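Long-range contacts in superoxide dismutase (PDB 4GUN), which catalyses the manganese-dependent dismutation of superoxide to hydrogen peroxide and oxygen, and so probably protects the cell from toxic radicals: residues D49-A54 against V64-N69; E6-P11 against G43-I48; V109-S114 against G144-V149; K139-G144 against H162-I167. The protein carries 2 engineered substitutions. One frame throughout, in Å; residues are numbered along the deposited sequence.

Contact 1: residues D49-A54 against V64-N69; sequences DALEKA and VEIQQN
The carbonyl oxygen of Ala-50 accepts the helical bond from Ala-54 N at 3.1 Å, and the CD1 methyl of Ile-66 lies against that same oxygen at 3.5 Å. Ile-66 carries most of the contact. Its CG1 stands anti to the carbonyl carbon (chi1 -63°), and beyond it CD1 reaches the two alanine methyls that lie one turn apart on helix 49-54: it is 3.8 Å from Ala-50 CB and 4.0 Å from Ala-54 CB. The other branch, CG2, rests on Leu-51 CB at 4.0 Å and also meets the backbone oxygen of Ala-47. Ile-66 thus enters the facing helix in knobs-into-holes fashion, among Ala-47, Ala-50, Leu-51 and Ala-54. The segment axes approach to 9.6 Å and run 160° to each other, nearly antiparallel. Beside this pairing, the Leu-51 and Gln-67 side chains cross obliquely. Gln-67 is bent at chi2 (-35°), and its NE2 comes so near Leu-51 CD2 that the precise separation is doubtful. The buried amide nitrogen is satisfied within its own helix by donating to Val-63 O. The side-chain contacts of Ile-66 with Ala-50, Leu-51 and Ala-54 are apolar and join the two helices of the alpha-hairpin domain. Leu-51 and Gln-67 also pack on their counterparts in the second subunit, and Glu-65 bonds to Ser-159 of that subunit, so the pairing of helices 26-56 and 60-85, away from the metal site, borders a subunit interface.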
loop_
_atom_site.group_PDB
_atom_site.type_symbol
_atom_site.label_atom_id
_atom_site.label_comp_id
_atom_site.label_asym_id
_atom_site.label_seq_id
_atom_site.Cartn_x
_atom_site.Cartn_y
_atom_site.Cartn_z
ATOM N N ASP A 49 24.397 -0.210 7.239
ATOM C CA ASP A 49 25.457 0.734 7.577
ATOM C C ASP A 49 24.857 2.148 7.717
ATOM O O ASP A 49 25.191 2.879 8.666
ATOM C CB ASP A 49 26.557 0.707 6.501
ATOM C CG ASP A 49 27.822 1.443 6.903
ATOM O OD1 ASP A 49 28.557 1.889 5.998
ATOM O OD2 ASP A 49 28.079 1.565 8.123
ATOM N N ALA A 50 23.942 2.513 6.781
ATOM C CA ALA A 50 23.275 3.817 6.793
ATOM C C ALA A 50 22.381 3.973 8.043
ATOM O O ALA A 50 22.345 5.047 8.656
ATOM C CB ALA A 50 22.468 4.003 5.515
ATOM N N LEU A 51 21.704 2.882 8.433
ATOM C CA LEU A 51 20.791 2.802 9.575
ATOM C C LEU A 51 21.493 3.049 10.917
ATOM O O LEU A 51 20.993 3.843 11.715
ATOM C CB LEU A 51 20.064 1.435 9.567
ATOM C CG LEU A 51 18.808 1.246 10.449
ATOM C CD1 LEU A 51 19.154 0.689 11.814
ATOM C CD2 LEU A 51 17.913 2.497 10.487
ATOM N N GLU A 52 22.636 2.388 11.165
ATOM C CA GLU A 52 23.399 2.550 12.419
ATOM C C GLU A 52 23.910 3.976 12.604
ATOM O O GLU A 52 23.840 4.523 13.711
ATOM C CB GLU A 52 24.524 1.515 12.524
ATOM C CG GLU A 52 23.973 0.099 12.557
ATOM C CD GLU A 52 24.958 -1.034 12.365
ATOM O OE1 GLU A 52 26.020 -0.818 11.741
ATOM O OE2 GLU A 52 24.631 -2.162 12.790
ATOM N N LYS A 53 24.362 4.594 11.502
ATOM C CA LYS A 53 24.810 5.985 11.446
ATOM C C LYS A 53 23.649 6.926 11.851
ATOM O O LYS A 53 23.805 7.719 12.779
ATOM C CB LYS A 53 25.277 6.315 10.021
ATOM C CG LYS A 53 26.774 6.541 9.864
ATOM C CD LYS A 53 27.124 7.036 8.448
ATOM C CE LYS A 53 26.824 8.510 8.231
ATOM N NZ LYS A 53 26.955 8.907 6.804
ATOM N N ALA A 54 22.483 6.806 11.182
ATOM C CA ALA A 54 21.305 7.634 11.439
ATOM C C ALA A 54 20.636 7.420 12.815
ATOM O O ALA A 54 20.213 8.408 13.427
ATOM C CB ALA A 54 20.289 7.469 10.317
ATOM N N VAL A 64 13.576 6.684 9.235
ATOM C CA VAL A 64 12.299 6.396 8.563
ATOM C C VAL A 64 12.473 6.100 7.079
ATOM O O VAL A 64 11.931 5.110 6.601
ATOM C CB VAL A 64 11.196 7.444 8.894
ATOM C CG1 VAL A 64 10.027 7.357 7.917
ATOM C CG2 VAL A 64 10.696 7.258 10.328
ATOM N N GLU A 65 13.299 6.895 6.380
ATOM C CA GLU A 65 13.590 6.726 4.952
ATOM C C GLU A 65 14.291 5.389 4.636
ATOM O O GLU A 65 13.889 4.716 3.684
ATOM C CB GLU A 65 14.393 7.942 4.421
ATOM C CG GLU A 65 14.628 7.958 2.915
ATOM C CD GLU A 65 13.471 8.343 2.002
ATOM O OE1 GLU A 65 12.304 8.337 2.458
ATOM O OE2 GLU A 65 13.736 8.629 0.811
ATOM N N ILE A 66 15.320 5.007 5.452
ATOM C CA ILE A 66 16.166 3.808 5.317
ATOM C C ILE A 66 15.383 2.501 5.537
ATOM O O ILE A 66 15.712 1.487 4.916
ATOM C CB ILE A 66 17.460 3.898 6.215
ATOM C CG1 ILE A 66 18.371 5.085 5.791
ATOM C CG2 ILE A 66 18.283 2.600 6.173
ATOM C CD1 ILE A 66 19.338 5.591 6.918
ATOM N N GLN A 67 14.370 2.507 6.411
ATOM C CA GLN A 67 13.539 1.315 6.680
ATOM C C GLN A 67 13.028 0.624 5.414
ATOM O O GLN A 67 13.060 -0.609 5.341
ATOM C CB GLN A 67 12.340 1.639 7.593
ATOM C CG GLN A 67 12.689 1.957 9.023
ATOM C CD GLN A 67 13.857 1.169 9.562
ATOM O OE1 GLN A 67 13.841 -0.064 9.648
ATOM N NE2 GLN A 67 14.896 1.881 9.955
ATOM N N GLN A 68 12.588 1.410 4.414
ATOM C CA GLN A 68 12.104 0.878 3.129
ATOM C C GLN A 68 13.184 0.049 2.419
ATOM O O GLN A 68 12.870 -0.999 1.869
ATOM C CB GLN A 68 11.581 2.008 2.209
ATOM C CG GLN A 68 10.799 1.542 0.951
ATOM C CD GLN A 68 9.805 0.413 1.162
ATOM O OE1 GLN A 68 8.989 0.411 2.096
ATOM N NE2 GLN A 68 9.830 -0.564 0.264
ATOM N N ASN A 69 14.452 0.495 2.484
ATOM C CA ASN A 69 15.580 -0.201 1.852
ATOM C C ASN A 69 15.951 -1.460 2.594
ATOM O O ASN A 69 16.407 -2.422 1.974
ATOM C CB ASN A 69 16.772 0.740 1.675
ATOM C CG ASN A 69 16.440 1.934 0.824
ATOM O OD1 ASN A 69 15.589 1.865 -0.071
ATOM N ND2 ASN A 69 17.045 3.070 1.139
#

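Contact 2: residues E6-P11 against G43-I48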
loop_
_atom_site.group_PDB
_atom_site.type_symbol
_atom_site.label_atom_id
_atom_site.label_comp_id
_atom_site.label_asym_id
_atom_site.label_seq_id
_atom_site.Cartn_x
_atom_site.Cartn_y
_atom_site.Cartn_z
ATOM N N GLU A 6 27.200 -8.905 11.033
ATOM C CA GLU A 6 25.897 -8.399 10.592
ATOM C C GLU A 6 25.750 -8.454 9.068
ATOM O O GLU A 6 24.630 -8.348 8.565
ATOM C CB GLU A 6 25.686 -6.944 11.064
ATOM C CG GLU A 6 25.683 -6.747 12.574
ATOM C CD GLU A 6 25.721 -5.297 13.023
ATOM O OE1 GLU A 6 26.167 -4.438 12.231
ATOM O OE2 GLU A 6 25.296 -5.019 14.166
ATOM N N LYS A 7 26.882 -8.584 8.339
ATOM C CA LYS A 7 26.928 -8.609 6.877
ATOM C C LYS A 7 26.368 -9.898 6.326
ATOM O O LYS A 7 26.723 -10.967 6.818
ATOM C CB LYS A 7 28.379 -8.455 6.391
ATOM C CG LYS A 7 28.870 -7.020 6.312
ATOM C CD LYS A 7 30.258 -6.931 5.675
ATOM C CE LYS A 7 30.231 -6.960 4.162
ATOM N NZ LYS A 7 31.585 -6.755 3.578
ATOM N N ILE A 8 25.514 -9.807 5.291
ATOM C CA ILE A 8 24.975 -10.979 4.599
ATOM C C ILE A 8 25.823 -11.239 3.342
ATOM O O ILE A 8 26.511 -10.336 2.848
ATOM C CB ILE A 8 23.451 -10.887 4.275
ATOM C CG1 ILE A 8 23.134 -9.760 3.268
ATOM C CG2 ILE A 8 22.617 -10.777 5.574
ATOM C CD1 ILE A 8 21.826 -9.848 2.578
ATOM N N SER A 9 25.767 -12.472 2.824
ATOM C CA SER A 9 26.529 -12.824 1.632
ATOM C C SER A 9 25.695 -13.652 0.683
ATOM O O SER A 9 24.647 -14.174 1.071
ATOM C CB SER A 9 27.843 -13.507 2.011
ATOM O OG SER A 9 27.624 -14.722 2.703
ATOM N N LEU A 10 26.118 -13.725 -0.573
ATOM C CA LEU A 10 25.414 -14.501 -1.581
ATOM C C LEU A 10 25.518 -15.985 -1.208
ATOM O O LEU A 10 26.634 -16.447 -0.996
ATOM C CB LEU A 10 26.033 -14.249 -2.968
ATOM C CG LEU A 10 25.310 -14.853 -4.174
ATOM C CD1 LEU A 10 24.045 -14.098 -4.473
ATOM C CD2 LEU A 10 26.216 -14.827 -5.412
ATOM N N PRO A 11 24.395 -16.742 -1.084
ATOM C CA PRO A 11 24.515 -18.170 -0.732
ATOM C C PRO A 11 25.078 -19.002 -1.888
ATOM O O PRO A 11 25.026 -18.585 -3.051
ATOM C CB PRO A 11 23.072 -18.575 -0.418
ATOM C CG PRO A 11 22.245 -17.692 -1.318
ATOM C CD PRO A 11 22.981 -16.363 -1.297
ATOM N N GLY A 43 22.653 -4.071 -1.281
ATOM C CA GLY A 43 21.650 -3.128 -0.830
ATOM C C GLY A 43 21.366 -3.275 0.649
ATOM O O GLY A 43 21.316 -2.274 1.361
ATOM N N TYR A 44 21.245 -4.518 1.139
ATOM C CA TYR A 44 21.030 -4.733 2.568
ATOM C C TYR A 44 22.236 -4.294 3.388
ATOM O O TYR A 44 22.056 -3.558 4.355
ATOM C CB TYR A 44 20.607 -6.189 2.898
ATOM C CG TYR A 44 20.416 -6.452 4.379
ATOM C CD1 TYR A 44 19.194 -6.209 5.001
ATOM C CD2 TYR A 44 21.449 -6.972 5.153
ATOM C CE1 TYR A 44 19.020 -6.427 6.369
ATOM C CE2 TYR A 44 21.294 -7.177 6.524
ATOM C CZ TYR A 44 20.075 -6.913 7.127
ATOM O OH TYR A 44 19.931 -7.144 8.471
ATOM N N ASN A 45 23.455 -4.720 3.015
ATOM C CA ASN A 45 24.641 -4.343 3.807
ATOM C C ASN A 45 24.879 -2.819 3.865
ATOM O O ASN A 45 25.281 -2.304 4.914
ATOM C CB ASN A 45 25.888 -5.142 3.406
ATOM C CG ASN A 45 25.759 -6.640 3.570
ATOM O OD1 ASN A 45 25.123 -7.150 4.497
ATOM N ND2 ASN A 45 26.351 -7.385 2.655
ATOM N N ALA A 46 24.572 -2.102 2.765
ATOM C CA ALA A 46 24.684 -0.642 2.703
ATOM C C ALA A 46 23.586 0.010 3.542
ATOM O O ALA A 46 23.891 0.954 4.269
ATOM C CB ALA A 46 24.600 -0.153 1.261
ATOM N N ALA A 47 22.327 -0.503 3.469
ATOM C CA ALA A 47 21.176 0.010 4.246
ATOM C C ALA A 47 21.417 -0.123 5.730
ATOM O O ALA A 47 21.058 0.786 6.485
ATOM C CB ALA A 47 19.890 -0.718 3.870
ATOM N N ILE A 48 22.017 -1.245 6.159
ATOM C CA ILE A 48 22.325 -1.465 7.576
ATOM C C ILE A 48 23.380 -0.475 8.071
ATOM O O ILE A 48 23.252 0.050 9.180
ATOM C CB ILE A 48 22.652 -2.955 7.895
ATOM C CG1 ILE A 48 21.361 -3.809 7.951
ATOM C CG2 ILE A 48 23.507 -3.137 9.180
ATOM C CD1 ILE A 48 20.141 -3.225 8.713
HETATM O O HOH W 1 22.200 -8.250 9.731
#
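Asn-45, Ile-8 and Tyr-44 account for most of the surface buried between the extended N-terminal segment and helix 43-48. The Asn-45 amide engages both backbone polar groups of Ile-8: OD1 accepts from Ile-8 N at 2.8 Å, and ND2 donates to Ile-8 O at 3.0 Å. Both bonds are nearly straight, 167° and 170° at the hydrogen, and the acceptor Ile-8 O lies in the amide plane of Asn-45. The same OD1 is also close to Lys-7 CA, at 3.3 Å. Ile-8 has CG1 in the crowded position between its N and carbonyl carbon (chi1 65°), and from there it meets Tyr-44 CD2 at 3.8 Å, the two side chains crossing at about a right angle. Tyr-44 is covered on one face by Ile-48 CG1, 3.4 Å above the ring plane toward the rim. Tyr-44 OH donates to a water in the ring plane at 2.8 Å, and that water donates in turn to Glu-6 O. Leu-60 of the second subunit packs on Ile-8 and Tyr-44, while His-73 and His-77 of helix 60-85 touch Tyr-44 and Ile-8 respectively. Because Asn-45 recognises main-chain N-H and C=O groups, it fixes the path of the N-terminal segment along the first helix of the hairpin through backbone atoms of Ile-8, while the Ile-8 side chain and the Tyr-44 ring make the apolar part.

Contact 3: residues V109-S114 against G144-V149; sequences VAQYGS and GGALDV
The Tyr-112 ring meets the strand with its edge: Leu-147 CB lies in the ring plane, 4.0 Å from CE2, and a water sits in that plane beside the hydroxyl. This water is 2.7 Å from Tyr-112 OH and donates to Asp-148 OD1 at 3.1 Å. Leu-118 and Ile-121 of helix 115-127 and Asn-143 of the fourth subunit also pack against the tyrosine. The second flat group, the Gln-111 amide, makes two bonds to a single residue. Its OE1 accepts from Leu-147 N at 2.8 Å, almost perfectly straight (178°), with the donor in the carbonyl plane on a lone pair. Its NE2 donates to Leu-147 O at 3.2 Å, more bent (150°) and with the oxygen tilted out of the amide plane. Gln-111 stretches out to reach the strand: CG is anti to the carbonyl carbon (chi1 -67°), and the chain is extended beyond it. OE1 also touches Ala-146 CA at 3.4 Å. Both amide atoms have further partners, Gln-107 NE2 for OE1 and Asn-143 O of the fourth subunit for NE2; Leu-147 O also accepts from Asn-143 ND2 of that subunit. Strand 146-153 is outermost in the sheet of this chain, and the glutamine of helix 103-112 bonds N-H and C=O of Leu-147, groups that a further strand could have paired with; the extra bonds make this edge part of the assembly interface.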
loop_
_atom_site.group_PDB
_atom_site.type_symbol
_atom_site.label_atom_id
_atom_site.label_comp_id
_atom_site.label_asym_id
_atom_site.label_seq_id
_atom_site.Cartn_x
_atom_site.Cartn_y
_atom_site.Cartn_z
ATOM N N VAL A 109 -2.697 -33.705 1.359
ATOM C CA VAL A 109 -3.755 -34.682 1.114
ATOM C C VAL A 109 -5.008 -34.329 1.916
ATOM O O VAL A 109 -6.105 -34.266 1.348
ATOM C CB VAL A 109 -3.270 -36.139 1.322
ATOM C CG1 VAL A 109 -4.445 -37.118 1.365
ATOM C CG2 VAL A 109 -2.260 -36.544 0.245
ATOM N N ALA A 110 -4.838 -34.025 3.209
ATOM C CA ALA A 110 -5.966 -33.652 4.077
ATOM C C ALA A 110 -6.700 -32.407 3.571
ATOM O O ALA A 110 -7.927 -32.416 3.488
ATOM C CB ALA A 110 -5.471 -33.421 5.503
ATOM N N GLN A 111 -5.950 -31.344 3.233
ATOM C CA GLN A 111 -6.507 -30.052 2.814
ATOM C C GLN A 111 -6.894 -29.857 1.356
ATOM O O GLN A 111 -7.857 -29.143 1.103
ATOM C CB GLN A 111 -5.560 -28.930 3.223
ATOM C CG GLN A 111 -5.456 -28.734 4.732
ATOM C CD GLN A 111 -4.725 -27.470 5.064
ATOM O OE1 GLN A 111 -3.639 -27.501 5.622
ATOM N NE2 GLN A 111 -5.290 -26.330 4.707
ATOM N N TYR A 112 -6.099 -30.383 0.404
ATOM C CA TYR A 112 -6.279 -30.177 -1.052
ATOM C C TYR A 112 -6.608 -31.424 -1.859
ATOM O O TYR A 112 -6.949 -31.304 -3.039
ATOM C CB TYR A 112 -5.021 -29.513 -1.657
ATOM C CG TYR A 112 -4.669 -28.198 -1.000
ATOM C CD1 TYR A 112 -5.312 -27.024 -1.364
ATOM C CD2 TYR A 112 -3.695 -28.131 -0.003
ATOM C CE1 TYR A 112 -4.989 -25.809 -0.768
ATOM C CE2 TYR A 112 -3.376 -26.922 0.615
ATOM C CZ TYR A 112 -4.037 -25.768 0.239
ATOM O OH TYR A 112 -3.728 -24.573 0.836
ATOM N N GLY A 113 -6.479 -32.599 -1.243
ATOM C CA GLY A 113 -6.739 -33.872 -1.907
ATOM C C GLY A 113 -5.524 -34.383 -2.654
ATOM O O GLY A 113 -5.204 -35.566 -2.564
ATOM N N SER A 114 -4.810 -33.471 -3.366
ATOM C CA SER A 114 -3.624 -33.776 -4.187
ATOM C C SER A 114 -2.704 -32.586 -4.359
ATOM O O SER A 114 -3.140 -31.435 -4.224
ATOM C CB SER A 114 -4.048 -34.244 -5.581
ATOM O OG SER A 114 -4.774 -33.237 -6.272
ATOM N N GLY A 144 -3.208 -25.092 13.720
ATOM C CA GLY A 144 -3.031 -26.532 13.523
ATOM C C GLY A 144 -2.091 -26.942 12.407
ATOM O O GLY A 144 -2.190 -28.058 11.887
ATOM N N GLY A 145 -1.158 -26.060 12.059
ATOM C CA GLY A 145 -0.204 -26.308 10.977
ATOM C C GLY A 145 -0.849 -26.291 9.602
ATOM O O GLY A 145 -0.375 -26.976 8.692
ATOM N N ALA A 146 -1.931 -25.500 9.430
ATOM C CA ALA A 146 -2.667 -25.409 8.165
ATOM C C ALA A 146 -1.886 -24.686 7.077
ATOM O O ALA A 146 -1.237 -23.666 7.317
ATOM C CB ALA A 146 -4.012 -24.726 8.357
ATOM N N LEU A 147 -2.007 -25.208 5.868
ATOM C CA LEU A 147 -1.371 -24.669 4.692
ATOM C C LEU A 147 -2.300 -23.644 4.056
ATOM O O LEU A 147 -3.525 -23.723 4.198
ATOM C CB LEU A 147 -1.108 -25.800 3.681
ATOM C CG LEU A 147 -0.094 -26.880 4.080
ATOM C CD1 LEU A 147 -0.177 -28.048 3.125
ATOM C CD2 LEU A 147 1.352 -26.312 4.159
ATOM N N ASP A 148 -1.703 -22.681 3.341
ATOM C CA ASP A 148 -2.433 -21.671 2.590
ATOM C C ASP A 148 -1.517 -21.176 1.490
ATOM O O ASP A 148 -0.305 -21.369 1.578
ATOM C CB ASP A 148 -2.899 -20.515 3.488
ATOM C CG ASP A 148 -3.965 -19.577 2.900
ATOM O OD1 ASP A 148 -4.761 -20.034 2.015
ATOM O OD2 ASP A 148 -4.031 -18.412 3.342
ATOM N N VAL A 149 -2.089 -20.601 0.433
ATOM C CA VAL A 149 -1.302 -20.019 -0.657
ATOM C C VAL A 149 -1.512 -18.507 -0.530
ATOM O O VAL A 149 -2.665 -18.062 -0.483
ATOM C CB VAL A 149 -1.657 -20.548 -2.086
ATOM C CG1 VAL A 149 -0.652 -20.025 -3.120
ATOM C CG2 VAL A 149 -1.698 -22.080 -2.125
HETATM O O HOH W 2 -5.069 -22.391 0.082
#

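Contact 4: residues K139-G144 against H162-I167; sequences KNKQNG and HLVPII
Lys-139 and Val-164 form an antiparallel hydrogen-bonded pair, with Lys-139 N to Val-164 O and Val-164 N to Lys-139 O both 3.0 Å, and just past the strand ends Lys-141 N donates to His-162 O at 2.9 Å. Between them, Asn-140 and Leu-163 are a non-hydrogen-bonded pair, packed through Asn-140 CB and Leu-163 CD2. Asn-140 OD1 has two donors on opposite faces of its carbonyl plane: Gln-142 N closes an Asx turn at 3.1 Å, and His-162 ND1 approaches at 3.2 Å from well above the plane (56°). The strands belong to the three-stranded antiparallel sheet of the Fe/Mn superoxide dismutase C-terminal domain; strand 163-170 ends at the manganese ligand Asp-170, and Ile-166 and Ile-167, both facing Ile-137, make a classic beta bulge. The His-162 ring is sandwiched near its rim. Gln-142 OE1 lies 3.3 Å above one face, its amide stacked on the ring, the planes 16° apart, and Leu-163 CG covers the opposite face. CG of His-162 lies between its N and carbonyl carbon (chi1 69°). Lys-141, bent at chi3, lays CE against Val-164 CG2 at 3.8 Å and sends NZ to Pro-161 O. Lys-139 has CB on Ile-166 CD1 at 3.9 Å, while its NZ bonds to Tyr-204 O and its charge makes a cation-pi contact with Tyr-204.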
loop_
_atom_site.group_PDB
_atom_site.type_symbol
_atom_site.label_atom_id
_atom_site.label_comp_id
_atom_site.label_asym_id
_atom_site.label_seq_id
_atom_site.Cartn_x
_atom_site.Cartn_y
_atom_site.Cartn_z
ATOM N N LYS A 139 2.858 -22.469 5.955
ATOM C CA LYS A 139 2.305 -23.264 7.063
ATOM C C LYS A 139 2.022 -22.290 8.205
ATOM O O LYS A 139 2.880 -21.483 8.561
ATOM C CB LYS A 139 3.289 -24.363 7.509
ATOM C CG LYS A 139 2.947 -25.044 8.846
ATOM C CD LYS A 139 4.146 -25.823 9.369
ATOM C CE LYS A 139 3.775 -26.791 10.479
ATOM N NZ LYS A 139 5.004 -27.375 11.123
ATOM N N ASN A 140 0.836 -22.394 8.809
ATOM C CA ASN A 140 0.482 -21.530 9.936
ATOM C C ASN A 140 0.627 -22.356 11.205
ATOM O O ASN A 140 -0.055 -23.352 11.373
ATOM C CB ASN A 140 -0.936 -20.960 9.754
ATOM C CG ASN A 140 -1.350 -19.885 10.734
ATOM O OD1 ASN A 140 -0.949 -19.859 11.884
ATOM N ND2 ASN A 140 -2.178 -18.963 10.287
ATOM N N LYS A 141 1.558 -21.970 12.072
ATOM C CA LYS A 141 1.841 -22.692 13.324
ATOM C C LYS A 141 0.752 -22.580 14.398
ATOM O O LYS A 141 0.717 -23.413 15.311
ATOM C CB LYS A 141 3.196 -22.238 13.896
ATOM C CG LYS A 141 4.383 -22.576 12.994
ATOM C CD LYS A 141 5.708 -22.164 13.620
ATOM C CE LYS A 141 6.083 -20.751 13.265
ATOM N NZ LYS A 141 7.231 -20.236 14.054
ATOM N N GLN A 142 -0.137 -21.579 14.285
ATOM C CA GLN A 142 -1.199 -21.280 15.255
ATOM C C GLN A 142 -2.531 -22.006 15.065
ATOM O O GLN A 142 -3.240 -22.224 16.047
ATOM C CB GLN A 142 -1.482 -19.768 15.257
ATOM C CG GLN A 142 -0.427 -18.919 15.957
ATOM C CD GLN A 142 -0.704 -17.435 15.817
ATOM O OE1 GLN A 142 -1.410 -16.972 14.903
ATOM N NE2 GLN A 142 -0.115 -16.647 16.707
ATOM N N ASN A 143 -2.930 -22.266 13.812
ATOM C CA ASN A 143 -4.226 -22.872 13.496
ATOM C C ASN A 143 -4.166 -24.378 13.140
ATOM O O ASN A 143 -4.987 -24.856 12.348
ATOM C CB ASN A 143 -4.889 -22.077 12.379
ATOM C CG ASN A 143 -4.185 -22.167 11.049
ATOM O OD1 ASN A 143 -3.148 -22.818 10.914
ATOM N ND2 ASN A 143 -4.771 -21.564 10.023
ATOM N N GLY A 144 -3.208 -25.092 13.720
ATOM C CA GLY A 144 -3.031 -26.532 13.523
ATOM C C GLY A 144 -2.091 -26.942 12.407
ATOM O O GLY A 144 -2.190 -28.058 11.887
ATOM N N HIS A 162 4.532 -16.569 13.357
ATOM C CA HIS A 162 3.678 -17.775 13.331
ATOM C C HIS A 162 3.541 -18.417 11.934
ATOM O O HIS A 162 2.821 -19.409 11.785
ATOM C CB HIS A 162 2.286 -17.443 13.897
ATOM C CG HIS A 162 1.482 -16.538 13.012
ATOM N ND1 HIS A 162 0.513 -17.037 12.159
ATOM C CD2 HIS A 162 1.566 -15.199 12.839
ATOM C CE1 HIS A 162 0.031 -15.991 11.508
ATOM N NE2 HIS A 162 0.635 -14.863 11.885
ATOM N N LEU A 163 4.197 -17.842 10.909
ATOM C CA LEU A 163 4.093 -18.363 9.544
ATOM C C LEU A 163 5.428 -18.862 9.019
ATOM O O LEU A 163 6.461 -18.251 9.295
ATOM C CB LEU A 163 3.526 -17.313 8.584
ATOM C CG LEU A 163 2.052 -16.934 8.719
ATOM C CD1 LEU A 163 1.734 -15.743 7.817
ATOM C CD2 LEU A 163 1.123 -18.113 8.374
ATOM N N VAL A 164 5.401 -19.973 8.253
ATOM C CA VAL A 164 6.604 -20.601 7.693
ATOM C C VAL A 164 6.509 -20.666 6.167
ATOM O O VAL A 164 5.581 -21.297 5.658
ATOM C CB VAL A 164 6.845 -22.021 8.277
ATOM C CG1 VAL A 164 8.219 -22.555 7.868
ATOM C CG2 VAL A 164 6.679 -22.052 9.796
ATOM N N PRO A 165 7.464 -20.064 5.413
ATOM C CA PRO A 165 7.425 -20.228 3.946
ATOM C C PRO A 165 7.853 -21.672 3.582
ATOM O O PRO A 165 8.857 -22.167 4.103
ATOM C CB PRO A 165 8.393 -19.145 3.438
ATOM C CG PRO A 165 9.332 -18.884 4.581
ATOM C CD PRO A 165 8.655 -19.298 5.860
ATOM N N ILE A 166 7.028 -22.381 2.801
ATOM C CA ILE A 166 7.279 -23.791 2.423
ATOM C C ILE A 166 7.838 -23.872 0.995
ATOM O O ILE A 166 8.795 -24.608 0.732
ATOM C CB ILE A 166 6.014 -24.698 2.646
ATOM C CG1 ILE A 166 5.395 -24.556 4.074
ATOM C CG2 ILE A 166 6.273 -26.173 2.282
ATOM C CD1 ILE A 166 6.408 -24.805 5.279
ATOM N N ILE A 167 7.208 -23.118 0.082
ATOM C CA ILE A 167 7.598 -22.982 -1.321
ATOM C C ILE A 167 7.545 -21.510 -1.674
ATOM O O ILE A 167 6.540 -20.854 -1.391
ATOM C CB ILE A 167 6.665 -23.821 -2.268
ATOM C CG1 ILE A 167 6.915 -25.348 -2.145
ATOM C CG2 ILE A 167 6.723 -23.341 -3.752
ATOM C CD1 ILE A 167 8.274 -25.891 -2.720
#

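Overall arrangement
From the N terminus, contact 2 comes first: helix 26-56 returns to 6-11, closing a loop of 31 residues. Contact 1 follows in series on the same helix, joining it to helix 60-85 and closing the short turn between them, nine residues between its segments. These two touch and both border the second subunit. Further along, contacts 3 and 4 cross, since 139-144 falls between 109-114 and 144-149 while 162-167 comes after both; they share Gly-144. Contact 3 joins helix 103-112 to the outer strand 146-153, and contact 4 the middle strand 133-140 to 163-170, so both serve one sheet and reach the fourth subunit. Contact 1 lies across the chain's centre from contact 3.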